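Local coordinates for protein metallo-beta-lactamase (Serratia marcescens, PDB 6K4X) that probably hydrolyses the beta-lactam ring of antibiotics with a two-zinc active site and is inhibited by 4-amino-2-sulfanylbenzoic acid, at residues 49-54 with 82-87. Residues are numbered along the deposited sequence; the frame is centred on the assembly and turned at random.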
loop_
_atom_site.group_PDB
_atom_site.type_symbol
_atom_site.label_atom_id
_atom_site.label_comp_id
_atom_site.label_asym_id
_atom_site.label_seq_id
_atom_site.Cartn_x
_atom_site.Cartn_y
_atom_site.Cartn_z
ATOM N N GLN A 49 -2.723 -7.777 14.725
ATOM C CA GLN A 49 -3.708 -8.686 15.340
ATOM C C GLN A 49 -5.078 -8.515 14.684
ATOM O O GLN A 49 -5.859 -9.479 14.629
ATOM C CB GLN A 49 -3.798 -8.448 16.853
ATOM C CG GLN A 49 -2.458 -8.597 17.559
ATOM C CD GLN A 49 -1.731 -9.873 17.204
ATOM O OE1 GLN A 49 -0.536 -9.872 16.881
ATOM N NE2 GLN A 49 -2.446 -10.983 17.255
ATOM N N VAL A 50 -5.390 -7.291 14.240
ATOM C CA VAL A 50 -6.610 -7.017 13.506
ATOM C C VAL A 50 -6.567 -7.690 12.129
ATOM O O VAL A 50 -7.520 -8.374 11.742
ATOM C CB VAL A 50 -6.848 -5.498 13.431
ATOM C CG1 VAL A 50 -7.975 -5.139 12.502
ATOM C CG2 VAL A 50 -7.072 -4.892 14.809
ATOM N N VAL A 51 -5.471 -7.484 11.390
ATOM C CA VAL A 51 -5.341 -8.061 10.078
ATOM C C VAL A 51 -5.449 -9.590 10.146
ATOM O O VAL A 51 -6.116 -10.210 9.341
ATOM C CB VAL A 51 -4.021 -7.633 9.429
ATOM C CG1 VAL A 51 -3.782 -8.354 8.119
ATOM C CG2 VAL A 51 -3.958 -6.137 9.238
ATOM N N ALA A 52 -4.770 -10.208 11.124
ATOM C CA ALA A 52 -4.799 -11.657 11.253
ATOM C C ALA A 52 -6.224 -12.159 11.489
ATOM O O ALA A 52 -6.659 -13.128 10.841
ATOM C CB ALA A 52 -3.859 -12.096 12.347
ATOM N N ALA A 53 -6.930 -11.529 12.432
ATOM C CA ALA A 53 -8.291 -11.932 12.719
ATOM C C ALA A 53 -9.182 -11.716 11.493
ATOM O O ALA A 53 -10.102 -12.500 11.223
ATOM C CB ALA A 53 -8.804 -11.165 13.909
ATOM N N ASN A 54 -8.929 -10.636 10.748
ATOM C CA ASN A 54 -9.714 -10.302 9.596
ATOM C C ASN A 54 -9.549 -11.361 8.501
ATOM O O ASN A 54 -10.517 -11.725 7.838
ATOM C CB ASN A 54 -9.366 -8.902 9.099
ATOM C CG ASN A 54 -9.909 -7.786 9.967
ATOM O OD1 ASN A 54 -10.772 -8.010 10.827
ATOM N ND2 ASN A 54 -9.460 -6.565 9.717
ATOM N N SER A 82 6.164 -7.570 10.345
ATOM C CA SER A 82 7.014 -8.569 10.982
ATOM C C SER A 82 6.170 -9.637 11.678
ATOM O O SER A 82 6.423 -10.834 11.575
ATOM C CB SER A 82 7.957 -7.913 11.942
ATOM O OG SER A 82 8.744 -8.885 12.622
ATOM N N ALA A 83 5.161 -9.182 12.416
ATOM C CA ALA A 83 4.285 -10.085 13.135
ATOM C C ALA A 83 3.522 -10.975 12.149
ATOM O O ALA A 83 3.362 -12.182 12.368
ATOM C CB ALA A 83 3.339 -9.340 14.042
ATOM N N MET A 84 3.002 -10.385 11.076
ATOM C CA MET A 84 2.292 -11.165 10.057
ATOM C C MET A 84 3.241 -12.165 9.383
ATOM O O MET A 84 2.841 -13.289 9.068
ATOM C CB MET A 84 1.658 -10.248 9.018
ATOM C CG MET A 84 0.471 -9.415 9.520
ATOM S SD MET A 84 -0.850 -10.352 10.295
ATOM C CE MET A 84 -1.007 -11.713 9.127
ATOM N N GLN A 85 4.493 -11.787 9.151
ATOM C CA GLN A 85 5.482 -12.683 8.539
ATOM C C GLN A 85 5.669 -13.915 9.434
ATOM O O GLN A 85 5.674 -15.034 8.976
ATOM C CB GLN A 85 6.788 -11.927 8.317
ATOM C CG GLN A 85 7.801 -12.679 7.460
ATOM C CD GLN A 85 8.434 -13.849 8.173
ATOM O OE1 GLN A 85 8.801 -13.767 9.348
ATOM N NE2 GLN A 85 8.574 -14.955 7.468
ATOM N N LYS A 86 5.777 -13.696 10.745
ATOM C CA LYS A 86 5.956 -14.792 11.704
ATOM C C LYS A 86 4.725 -15.701 11.705
ATOM O O LYS A 86 4.846 -16.921 11.775
ATOM C CB LYS A 86 6.153 -14.240 13.117
ATOM C CG LYS A 86 7.518 -13.635 13.386
ATOM C CD LYS A 86 7.667 -13.101 14.788
ATOM C CE LYS A 86 7.022 -11.745 14.979
ATOM N NZ LYS A 86 5.996 -11.736 16.055
ATOM N N LEU A 87 3.533 -15.106 11.685
ATOM C CA LEU A 87 2.290 -15.883 11.782
ATOM C C LEU A 87 2.085 -16.720 10.516
ATOM O O LEU A 87 1.427 -17.767 10.584
ATOM C CB LEU A 87 1.082 -14.975 12.007
ATOM C CG LEU A 87 0.962 -14.335 13.388
ATOM C CD1 LEU A 87 -0.126 -13.283 13.377
ATOM C CD2 LEU A 87 0.692 -15.379 14.456
#
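The thioether sulfur of Met84 reaches across to meet Ala52 and Val51 of helix 47-57 by van der Waals contact rather than by bonding. SD lies 4.0 Å from Ala52 CB, equally near the backbone N of Ala52, and 4.2 Å from Val51 CG1. Methionine suits this place because its unbranched, flexible chain can fit itself to a neighbouring surface: here it bends at both chi2 (-54°) and chi3, and its shaft runs at a slant to the Val51 side chain. Val51, compact, beta-branched and apolar, suits the buried side of its helix; CG1, anti to the backbone N (chi1 173°), is the branch that meets SD. Ala52, with a single methyl, leaves room for the sulfur to come right up to the helix backbone. That methyl also meets Leu87 CD1 at 4.1 Å, so Met84 and Leu87, one turn apart, both bear on it. Leu87 lies at the solvent-exposed edge. Ala48, one turn before Ala52, also packs on Met84. The segment axes approach to 10.1 Å at 39°. Each helix links neighbouring parallel strands, 37-40 to 65-69 and 65-69 to 91-95, in successive beta-alpha-beta crossovers, within one outer helical layer of the alpha-beta/beta-alpha sandwich of metallo-beta-lactamases.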